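Long-range contacts in aldehyde dehydrogenase (Listeria monocytogenes, PDB 3K9D), which probably oxidises aldehydes with NAD or NADP as electron acceptor: residues Ala24-Leu28 with Cys167-Ala171; Met31-Ile36 with Met88-Gly92; His238-Ser242 with Asn400-Ala404. All coordinates share one frame. Numbering follows the deposited sequence.

In the fold
Helix 6-28 opens the chain's first long loop, and contact 1 closes it where the end of that helix meets the turn before strand 172-174, at the edge of the Rossmann-like domain. Contact 2 falls wholly within that loop: the start of the next helix, 33-49, meets the loop before strand 92-97, from which the projecting hairpin begins. Contacts 1 and 2 touch, M31 CE lying 3.8 Å from P168 CD and I36 CD1 3.8 Å from L28 O. Contact 3 follows in series, crossing neither. It joins helix 232-243 to the start of helix 403-407 in the domain of the seven-stranded parallel sheet, its centre about 40 Å from that of contact 1 and about 36 Å from that of contact 2.

Contact 1 (Ala24-Leu28 with Cys167-Ala171); sequences AQKEL and CPKGA
This is a largely buried apolar contact in which the last turn of helix 6-28 leans against a type II beta turn, P168 to A171. The turn belongs to a beta-alpha-beta crossover of the Rossmann-like domain: strand 138-143 leads into helix 148-164, and the chain returns through 167-171 to strand 172-174, parallel to the first. K169 (phi/psi -58/143) and G170 (87/-7) hold the central turn positions. The positive phi of G170 would jam a CB against the preceding carbonyl O, so glycine suits the place; the closing bond from A171 N to P168 O is weak, at 3.4 Å. Residues 24-28 are regular alpha helix, with L28 N donating to A24 O at 2.9 Å. The nearest CA atoms are those of A24 and A171, 5.1 Å apart, and no hydrogen bond crosses between the segments.

Small side chains make such an approach possible. A24 points toward the turn, its CB 3.8 Å from both P168 CB and A171 CB and 3.5 Å from K169 O. The proline presents a compact, rigid apolar ring, C-gamma exo in pucker, with P168 CG 3.5 Å from A24 O and 3.6 Å from E27 CB, so that even a glutamate contributes through its aliphatic root. A24, L28 and A171 also rest on S138 of strand 138-143. L28, in the mt rotamer, fills the remaining gap with its branched end: L28 CD2 lies 3.9 Å from P168 CD and 4.2 Å from C167 SG, while L28 CD1 stands 4.3 Å from A171 CB.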
ATOM      1  N   ALA A  24      -5.597  -5.102  23.057  1.00 16.62           N
ATOM      2  CA  ALA A  24      -6.173  -3.778  23.240  1.00 16.51           C
ATOM      3  C   ALA A  24      -6.924  -3.297  22.005  1.00 14.30           C
ATOM      4  O   ALA A  24      -7.938  -2.617  22.128  1.00 19.14           O
ATOM      5  CB  ALA A  24      -5.082  -2.772  23.632  1.00 11.09           C
ATOM      6  N   GLN A  25      -6.408  -3.645  20.825  1.00 21.95           N
ATOM      7  CA  GLN A  25      -7.010  -3.251  19.546  1.00 18.65           C
ATOM      8  C   GLN A  25      -8.363  -3.942  19.355  1.00 19.59           C
ATOM      9  O   GLN A  25      -9.309  -3.332  18.856  1.00 21.64           O
ATOM     10  CB  GLN A  25      -6.054  -3.552  18.386  1.00 18.33           C
ATOM     11  CG  GLN A  25      -6.474  -2.990  17.039  1.00 25.92           C
ATOM     12  CD  GLN A  25      -7.466  -3.892  16.333  1.00 22.87           C
ATOM     13  OE1 GLN A  25      -7.380  -5.118  16.429  1.00 25.06           O
ATOM     14  NE2 GLN A  25      -8.440  -3.290  15.660  1.00 19.59           N
ATOM     15  N   LYS A  26      -8.455  -5.203  19.775  1.00 15.52           N
ATOM     16  CA  LYS A  26      -9.732  -5.941  19.729  1.00 18.28           C
ATOM     17  C   LYS A  26     -10.791  -5.272  20.589  1.00 17.31           C
ATOM     18  O   LYS A  26     -11.963  -5.238  20.230  1.00 22.79           O
ATOM     19  CB  LYS A  26      -9.527  -7.421  20.067  1.00 16.94           C
ATOM     20  CG  LYS A  26      -8.843  -8.141  18.891  1.00 26.73           C
ATOM     21  CD  LYS A  26      -8.425  -9.577  19.179  1.00 37.30           C
ATOM     22  CE  LYS A  26      -7.259 -10.024  18.272  1.00 31.63           C
ATOM     23  NZ  LYS A  26      -7.493  -9.936  16.802  1.00 25.71           N
ATOM     24  N   GLU A  27     -10.347  -4.669  21.686  1.00 18.99           N
ATOM     25  CA  GLU A  27     -11.197  -3.816  22.490  1.00 21.98           C
ATOM     26  C   GLU A  27     -11.541  -2.478  21.793  1.00 20.03           C
ATOM     27  O   GLU A  27     -12.693  -2.061  21.810  1.00 19.75           O
ATOM     28  CB  GLU A  27     -10.539  -3.602  23.845  1.00 23.85           C
ATOM     29  CG  GLU A  27     -11.480  -3.345  24.959  1.00 27.08           C
ATOM     30  CD  GLU A  27     -10.800  -3.461  26.302  1.00 49.80           C
ATOM     31  OE1 GLU A  27     -10.919  -2.518  27.118  1.00 37.57           O
ATOM     32  OE2 GLU A  27     -10.137  -4.497  26.530  1.00 48.96           O
ATOM     33  N   LEU A  28     -10.559  -1.830  21.159  1.00 16.05           N
ATOM     34  CA  LEU A  28     -10.828  -0.634  20.352  1.00 20.33           C
ATOM     35  C   LEU A  28     -11.770  -0.924  19.183  1.00 22.50           C
ATOM     36  O   LEU A  28     -12.579  -0.076  18.813  1.00 16.19           O
ATOM     37  CB  LEU A  28      -9.533  -0.056  19.780  1.00 21.49           C
ATOM     38  CG  LEU A  28      -8.570   0.741  20.645  1.00 21.70           C
ATOM     39  CD1 LEU A  28      -7.309   0.993  19.828  1.00 19.34           C
ATOM     40  CD2 LEU A  28      -9.198   2.058  21.114  1.00 23.16           C
ATOM     41  N   CYS A 167      -9.667   4.439  26.589  1.00 14.62           N
ATOM     42  CA  CYS A 167      -8.778   3.568  25.833  1.00 19.77           C
ATOM     43  C   CYS A 167      -8.205   2.410  26.663  1.00 24.94           C
ATOM     44  O   CYS A 167      -7.795   2.607  27.807  1.00 20.11           O
ATOM     45  CB  CYS A 167      -7.643   4.394  25.227  1.00 17.83           C
ATOM     46  SG  CYS A 167      -6.593   3.537  24.066  1.00 21.68           S
ATOM     47  N   PRO A 168      -8.186   1.191  26.085  1.00 23.68           N
ATOM     48  CA  PRO A 168      -7.567   0.037  26.737  1.00 22.68           C
ATOM     49  C   PRO A 168      -6.075   0.253  26.960  1.00 26.07           C
ATOM     50  O   PRO A 168      -5.410   0.829  26.101  1.00 21.23           O
ATOM     51  CB  PRO A 168      -7.748  -1.084  25.707  1.00 26.45           C
ATOM     52  CG  PRO A 168      -8.823  -0.622  24.815  1.00 23.27           C
ATOM     53  CD  PRO A 168      -8.758   0.838  24.771  1.00 27.85           C
ATOM     54  N   LYS A 169      -5.576  -0.201  28.108  1.00 20.32           N
ATOM     55  CA  LYS A 169      -4.144  -0.233  28.422  1.00 25.23           C
ATOM     56  C   LYS A 169      -3.401  -1.060  27.380  1.00 26.07           C
ATOM     57  O   LYS A 169      -3.914  -2.079  26.908  1.00 21.92           O
ATOM     58  CB  LYS A 169      -3.935  -0.912  29.773  1.00 18.99           C
ATOM     59  CG  LYS A 169      -3.108  -0.150  30.778  1.00 41.34           C
ATOM     60  CD  LYS A 169      -4.012   0.632  31.713  1.00 27.32           C
ATOM     61  CE  LYS A 169      -4.514  -0.204  32.886  1.00 58.70           C
ATOM     62  NZ  LYS A 169      -3.524  -0.248  33.999  1.00 47.65           N
ATOM     63  N   GLY A 170      -2.200  -0.628  27.022  1.00 22.26           N
ATOM     64  CA  GLY A 170      -1.380  -1.363  26.056  1.00 20.50           C
ATOM     65  C   GLY A 170      -1.632  -1.037  24.595  1.00 21.49           C
ATOM     66  O   GLY A 170      -0.887  -1.503  23.711  1.00 16.34           O
ATOM     67  N   ALA A 171      -2.666  -0.230  24.336  1.00 18.71           N
ATOM     68  CA  ALA A 171      -2.980   0.240  22.983  1.00 16.55           C
ATOM     69  C   ALA A 171      -1.969   1.238  22.464  1.00 18.50           C
ATOM     70  O   ALA A 171      -1.804   1.377  21.259  1.00 16.25           O
ATOM     71  CB  ALA A 171      -4.363   0.844  22.934  1.00 14.97           C
TER

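Contact 2 (Met31-Ile36 with Met88-Gly92); sequences MSQQQI and MKTIG
I91 and Q33 give up far more surface here than their neighbours, and their CA atoms, 5.3 Å apart, set the register. Q33 opens helix 33-49, directly after the N-cap residue S32, whose OG accepts a weak 3.3 Å bond from Q35 N; I36 N to S32 O (3.0 Å) begins the helical pattern. With chi1 t and chi2 p, the Q33 side chain folds over toward the loop, and its amide uses both ends, which is what makes glutamine apt. Q33 OE1 accepts from T90 N at 2.8 Å, nearly straight, and weakly from I91 N at 2.9 Å. Q33 NE2 donates to T90 OG1 at 3.1 Å. T90 OG1 is also hydrogen-bonded to K134 O, and Q33 NE2 to D37 OD1. Water 1 donates to Q33 OE1 (3.1 Å) and to I91 O (3.0 Å), bridging them.

T90 (phi/psi -136/-5) presents its amide and that of I91 to one acceptor. I91 is extended (-127/129), points toward the helix and supplies the apolar half: its CG2 lies 3.5 Å from M31 O, and I91 CD1 packs 3.8 Å from I36 CG1. A serine-capped helix start is thus tied to the lead-in of the antiparallel hairpin 92-97/102-116, which, with strand 440-447, resembles the projecting oligomerisation sheet of aldehyde dehydrogenases.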
ATOM      1  N   MET A  31     -15.486  -0.524  19.864  1.00 22.15           N
ATOM      2  CA  MET A  31     -15.949   0.831  20.194  1.00 22.52           C
ATOM      3  C   MET A  31     -16.576   1.549  19.002  1.00 23.24           C
ATOM      4  O   MET A  31     -16.162   1.345  17.856  1.00 26.10           O
ATOM      5  CB  MET A  31     -14.797   1.688  20.731  1.00 22.80           C
ATOM      6  CG  MET A  31     -14.036   1.110  21.900  1.00 14.96           C
ATOM      7  SD  MET A  31     -12.841   2.309  22.576  1.00 14.32           S
ATOM      8  CE  MET A  31     -12.443   1.451  24.078  1.00 14.03           C
ATOM      9  N   SER A  32     -17.544   2.421  19.281  1.00 13.09           N
ATOM     10  CA  SER A  32     -18.184   3.222  18.242  1.00 17.66           C
ATOM     11  C   SER A  32     -17.284   4.377  17.796  1.00 22.17           C
ATOM     12  O   SER A  32     -16.211   4.589  18.373  1.00 18.91           O
ATOM     13  CB  SER A  32     -19.535   3.752  18.724  1.00 18.47           C
ATOM     14  OG  SER A  32     -19.371   4.961  19.445  1.00 18.23           O
ATOM     15  N   GLN A  33     -17.715   5.115  16.766  1.00 23.27           N
ATOM     16  CA  GLN A  33     -16.965   6.290  16.280  1.00 24.42           C
ATOM     17  C   GLN A  33     -16.867   7.355  17.371  1.00 25.76           C
ATOM     18  O   GLN A  33     -15.823   7.979  17.544  1.00 24.96           O
ATOM     19  CB  GLN A  33     -17.605   6.891  15.022  1.00 17.90           C
ATOM     20  CG  GLN A  33     -16.810   8.065  14.404  1.00 19.23           C
ATOM     21  CD  GLN A  33     -15.579   7.611  13.641  1.00 17.13           C
ATOM     22  OE1 GLN A  33     -15.690   6.951  12.603  1.00 19.20           O
ATOM     23  NE2 GLN A  33     -14.394   7.961  14.146  1.00 17.25           N
ATOM     24  N   GLN A  34     -17.970   7.542  18.090  1.00 26.49           N
ATOM     25  CA  GLN A  34     -18.058   8.459  19.227  1.00 27.12           C
ATOM     26  C   GLN A  34     -17.033   8.140  20.322  1.00 20.89           C
ATOM     27  O   GLN A  34     -16.252   9.013  20.701  1.00 18.06           O
ATOM     28  CB  GLN A  34     -19.481   8.474  19.786  1.00 29.18           C
ATOM     29  CG  GLN A  34     -20.516   9.205  18.897  1.00 41.27           C
ATOM     30  CD  GLN A  34     -21.104   8.352  17.750  1.00 50.61           C
ATOM     31  OE1 GLN A  34     -20.647   7.235  17.467  1.00 36.92           O
ATOM     32  NE2 GLN A  34     -22.131   8.894  17.090  1.00 27.65           N
ATOM     33  N   GLN A  35     -17.017   6.890  20.790  1.00 17.98           N
ATOM     34  CA  GLN A  35     -16.025   6.419  21.769  1.00 17.36           C
ATOM     35  C   GLN A  35     -14.559   6.576  21.321  1.00 19.01           C
ATOM     36  O   GLN A  35     -13.721   7.058  22.094  1.00 14.71           O
ATOM     37  CB  GLN A  35     -16.315   4.982  22.179  1.00 17.76           C
ATOM     38  CG  GLN A  35     -17.448   4.834  23.207  1.00 15.72           C
ATOM     39  CD  GLN A  35     -17.983   3.412  23.293  1.00 19.60           C
ATOM     40  OE1 GLN A  35     -18.418   2.959  24.347  1.00 26.36           O
ATOM     41  NE2 GLN A  35     -17.958   2.711  22.184  1.00 18.05           N
ATOM     42  N   ILE A  36     -14.256   6.188  20.080  1.00 17.00           N
ATOM     43  CA  ILE A  36     -12.922   6.438  19.478  1.00 18.36           C
ATOM     44  C   ILE A  36     -12.511   7.924  19.481  1.00 23.18           C
ATOM     45  O   ILE A  36     -11.390   8.266  19.905  1.00 15.95           O
ATOM     46  CB  ILE A  36     -12.825   5.839  18.017  1.00 15.67           C
ATOM     47  CG1 ILE A  36     -12.832   4.297  18.044  1.00 14.60           C
ATOM     48  CG2 ILE A  36     -11.661   6.473  17.182  1.00 19.60           C
ATOM     49  CD1 ILE A  36     -11.543   3.602  18.479  1.00 12.37           C
ATOM     50  N   MET A  88     -13.954  13.155  10.540  1.00 25.80           N
ATOM     51  CA  MET A  88     -13.798  12.088   9.542  1.00 22.40           C
ATOM     52  C   MET A  88     -14.459  10.781  10.001  1.00 20.35           C
ATOM     53  O   MET A  88     -14.409  10.436  11.185  1.00 18.13           O
ATOM     54  CB  MET A  88     -12.317  11.846   9.247  1.00 18.73           C
ATOM     55  CG  MET A  88     -11.619  12.930   8.391  1.00 18.64           C
ATOM     56  SD  MET A  88      -9.833  12.640   8.214  1.00 21.93           S
ATOM     57  CE  MET A  88      -9.813  11.025   7.412  1.00 16.85           C
ATOM     58  N   LYS A  89     -15.075  10.064   9.060  1.00 21.53           N
ATOM     59  CA  LYS A  89     -15.716   8.771   9.353  1.00 23.44           C
ATOM     60  C   LYS A  89     -14.685   7.670   9.132  1.00 22.99           C
ATOM     61  O   LYS A  89     -14.172   7.509   8.020  1.00 16.85           O
ATOM     62  CB  LYS A  89     -16.939   8.518   8.463  1.00 30.22           C
ATOM     63  CG  LYS A  89     -17.529   9.726   7.751  1.00 44.98           C
ATOM     64  CD  LYS A  89     -18.762  10.281   8.428  1.00 43.66           C
ATOM     65  CE  LYS A  89     -19.237  11.527   7.686  1.00 55.67           C
ATOM     66  NZ  LYS A  89     -20.555  12.013   8.162  1.00 30.06           N
ATOM     67  N   THR A  90     -14.356   6.937  10.196  1.00 18.18           N
ATOM     68  CA  THR A  90     -13.233   5.987  10.171  1.00 20.91           C
ATOM     69  C   THR A  90     -13.542   4.629  10.814  1.00 17.01           C
ATOM     70  O   THR A  90     -12.709   3.713  10.781  1.00 17.01           O
ATOM     71  CB  THR A  90     -11.967   6.578  10.868  1.00 20.37           C
ATOM     72  OG1 THR A  90     -12.240   6.833  12.253  1.00 17.02           O
ATOM     73  CG2 THR A  90     -11.505   7.861  10.191  1.00 11.41           C
ATOM     74  N   ILE A  91     -14.733   4.516  11.398  1.00 17.04           N
ATOM     75  CA  ILE A  91     -15.123   3.363  12.205  1.00 18.59           C
ATOM     76  C   ILE A  91     -16.449   2.783  11.698  1.00 19.74           C
ATOM     77  O   ILE A  91     -17.428   3.506  11.526  1.00 20.43           O
ATOM     78  CB  ILE A  91     -15.249   3.741  13.723  1.00 20.80           C
ATOM     79  CG1 ILE A  91     -13.921   4.262  14.300  1.00 20.70           C
ATOM     80  CG2 ILE A  91     -15.812   2.582  14.561  1.00 16.88           C
ATOM     81  CD1 ILE A  91     -12.797   3.221  14.410  1.00 16.31           C
ATOM     82  N   GLY A  92     -16.476   1.477  11.451  1.00 17.33           N
ATOM     83  CA  GLY A  92     -17.746   0.796  11.168  1.00 16.99           C
ATOM     84  C   GLY A  92     -18.286   1.093   9.782  1.00 13.70           C
ATOM     85  O   GLY A  92     -17.518   1.392   8.875  1.00 12.25           O
TER
HETATM   86  O   HOH W   1     -18.270   6.329  11.070  1.00 20.42           O

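Contact 3 (His238-Ser242 with Asn400-Ala404); sequences HILDS and NTPGA
The residues from N400 to A404 leave strand 396-399, outermost of its sheet within this chain, and enter helix 403-407 along one side of helix 232-243, where S242 N donates to H238 O at 3.1 Å. N400 makes the first bend in left-handed helical conformation (phi/psi 54/53), which asparagine tolerates well; its O lies 3.3 Å from H238 CE1, and its ND2 bonds to S379 O. T401 is extended (-158/155), its CB pointing away and its hydroxyl bonded to T411.

P402, at the N-cap position, is wedged between H238 and S242, its CA 4.3 Å from H238 CA. P402 CD sits over the face of the H238 ring, 3.8 Å from its centroid, a CH-pi contact, while P402 CB is 3.3 Å from H238 O and 3.5 Å from S242 CB. H238 NE2 bonds to E451 of the second subunit. G403, without a side chain, lies close, its N 3.4 Å from S242 CB. A404 N donates to S242 OG at 2.9 Å; E254 is hydrogen-bonded to both S242 OG and G403 N, so these first amides find acceptors outside their helix. A404 CB is 3.4 Å from S242 OG, and the A404 and S242 CA atoms are 5.0 Å apart.

Helix 232-243 itself bridges parallel strands 223-226 and 256-260, I239 packing on A224, I226 and F271 of helix 261-273, and H238 on H378 of strand 374-378.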
ATOM      1  N   HIS A 238       9.917  32.970   2.543  1.00 16.85           N
ATOM      2  CA  HIS A 238       9.411  31.596   2.627  1.00 17.12           C
ATOM      3  C   HIS A 238      10.535  30.556   2.744  1.00 12.39           C
ATOM      4  O   HIS A 238      10.491  29.698   3.611  1.00 14.63           O
ATOM      5  CB  HIS A 238       8.484  31.284   1.457  1.00 16.06           C
ATOM      6  CG  HIS A 238       7.126  31.914   1.570  1.00 16.24           C
ATOM      7  ND1 HIS A 238       6.253  31.992   0.506  1.00 13.22           N
ATOM      8  CD2 HIS A 238       6.487  32.481   2.622  1.00 20.09           C
ATOM      9  CE1 HIS A 238       5.141  32.590   0.894  1.00 21.86           C
ATOM     10  NE2 HIS A 238       5.255  32.893   2.173  1.00 21.56           N
ATOM     11  N   ILE A 239      11.544  30.668   1.893  1.00 13.93           N
ATOM     12  CA  ILE A 239      12.672  29.728   1.872  1.00 19.59           C
ATOM     13  C   ILE A 239      13.429  29.808   3.203  1.00 19.71           C
ATOM     14  O   ILE A 239      13.824  28.789   3.759  1.00 20.78           O
ATOM     15  CB  ILE A 239      13.616  30.008   0.666  1.00 16.54           C
ATOM     16  CG1 ILE A 239      12.887  29.719  -0.655  1.00 18.63           C
ATOM     17  CG2 ILE A 239      14.916  29.192   0.758  1.00 16.13           C
ATOM     18  CD1 ILE A 239      13.624  30.152  -1.908  1.00 16.46           C
ATOM     19  N   LEU A 240      13.612  31.026   3.711  1.00 20.74           N
ATOM     20  CA  LEU A 240      14.257  31.223   5.005  1.00 17.77           C
ATOM     21  C   LEU A 240      13.392  30.730   6.156  1.00 11.98           C
ATOM     22  O   LEU A 240      13.919  30.111   7.067  1.00 18.92           O
ATOM     23  CB  LEU A 240      14.689  32.684   5.219  1.00 16.99           C
ATOM     24  CG  LEU A 240      15.709  33.202   4.199  1.00 18.43           C
ATOM     25  CD1 LEU A 240      16.056  34.639   4.519  1.00 10.83           C
ATOM     26  CD2 LEU A 240      16.970  32.343   4.198  1.00 19.28           C
ATOM     27  N   ASP A 241      12.077  30.979   6.092  1.00 17.33           N
ATOM     28  CA  ASP A 241      11.118  30.521   7.132  1.00 19.12           C
ATOM     29  C   ASP A 241      11.194  29.015   7.332  1.00 19.16           C
ATOM     30  O   ASP A 241      11.154  28.523   8.465  1.00 17.67           O
ATOM     31  CB  ASP A 241       9.661  30.885   6.780  1.00 13.88           C
ATOM     32  CG  ASP A 241       9.306  32.340   7.095  1.00 25.37           C
ATOM     33  OD1 ASP A 241      10.081  33.027   7.790  1.00 18.85           O
ATOM     34  OD2 ASP A 241       8.239  32.799   6.635  1.00 26.26           O
ATOM     35  N   SER A 242      11.291  28.300   6.212  1.00 17.29           N
ATOM     36  CA  SER A 242      11.345  26.837   6.194  1.00 20.79           C
ATOM     37  C   SER A 242      12.735  26.276   6.484  1.00 14.82           C
ATOM     38  O   SER A 242      12.896  25.385   7.317  1.00 16.10           O
ATOM     39  CB  SER A 242      10.820  26.341   4.842  1.00 18.41           C
ATOM     40  OG  SER A 242      11.467  25.168   4.411  1.00 17.08           O
ATOM     41  N   ASN A 400       4.530  28.777  -3.846  1.00 20.12           N
ATOM     42  CA  ASN A 400       4.506  30.047  -3.089  1.00 23.55           C
ATOM     43  C   ASN A 400       4.317  29.860  -1.580  1.00 14.55           C
ATOM     44  O   ASN A 400       3.431  30.458  -0.971  1.00 20.81           O
ATOM     45  CB  ASN A 400       3.451  31.009  -3.666  1.00 15.82           C
ATOM     46  CG  ASN A 400       3.766  31.442  -5.085  1.00 15.27           C
ATOM     47  OD1 ASN A 400       4.915  31.507  -5.486  1.00 14.72           O
ATOM     48  ND2 ASN A 400       2.748  31.777  -5.832  1.00 14.69           N
ATOM     49  N   THR A 401       5.160  29.023  -0.991  1.00 11.31           N
ATOM     50  CA  THR A 401       4.989  28.640   0.403  1.00 14.27           C
ATOM     51  C   THR A 401       6.355  28.171   0.888  1.00 13.92           C
ATOM     52  O   THR A 401       7.188  27.797   0.059  1.00 20.62           O
ATOM     53  CB  THR A 401       3.840  27.551   0.576  1.00 11.73           C
ATOM     54  OG1 THR A 401       3.311  27.576   1.917  1.00 14.79           O
ATOM     55  CG2 THR A 401       4.290  26.143   0.199  1.00 16.29           C
ATOM     56  N   PRO A 402       6.612  28.246   2.208  1.00 16.22           N
ATOM     57  CA  PRO A 402       7.808  27.616   2.788  1.00 22.49           C
ATOM     58  C   PRO A 402       7.781  26.092   2.617  1.00 17.69           C
ATOM     59  O   PRO A 402       6.768  25.465   2.911  1.00 21.79           O
ATOM     60  CB  PRO A 402       7.712  27.959   4.282  1.00 22.11           C
ATOM     61  CG  PRO A 402       6.597  28.906   4.444  1.00 19.38           C
ATOM     62  CD  PRO A 402       5.800  28.966   3.213  1.00 21.15           C
ATOM     63  N   GLY A 403       8.889  25.510   2.161  1.00 18.40           N
ATOM     64  CA  GLY A 403       8.979  24.057   1.903  1.00 16.02           C
ATOM     65  C   GLY A 403       8.620  23.136   3.059  1.00 20.84           C
ATOM     66  O   GLY A 403       7.798  22.248   2.902  1.00 23.70           O
ATOM     67  N   ALA A 404       9.233  23.356   4.218  1.00 21.62           N
ATOM     68  CA  ALA A 404       9.030  22.525   5.408  1.00 16.14           C
ATOM     69  C   ALA A 404       7.586  22.565   5.886  1.00 22.87           C
ATOM     70  O   ALA A 404       6.994  21.536   6.208  1.00 20.52           O
ATOM     71  CB  ALA A 404       9.945  23.000   6.531  1.00 16.93           C
TER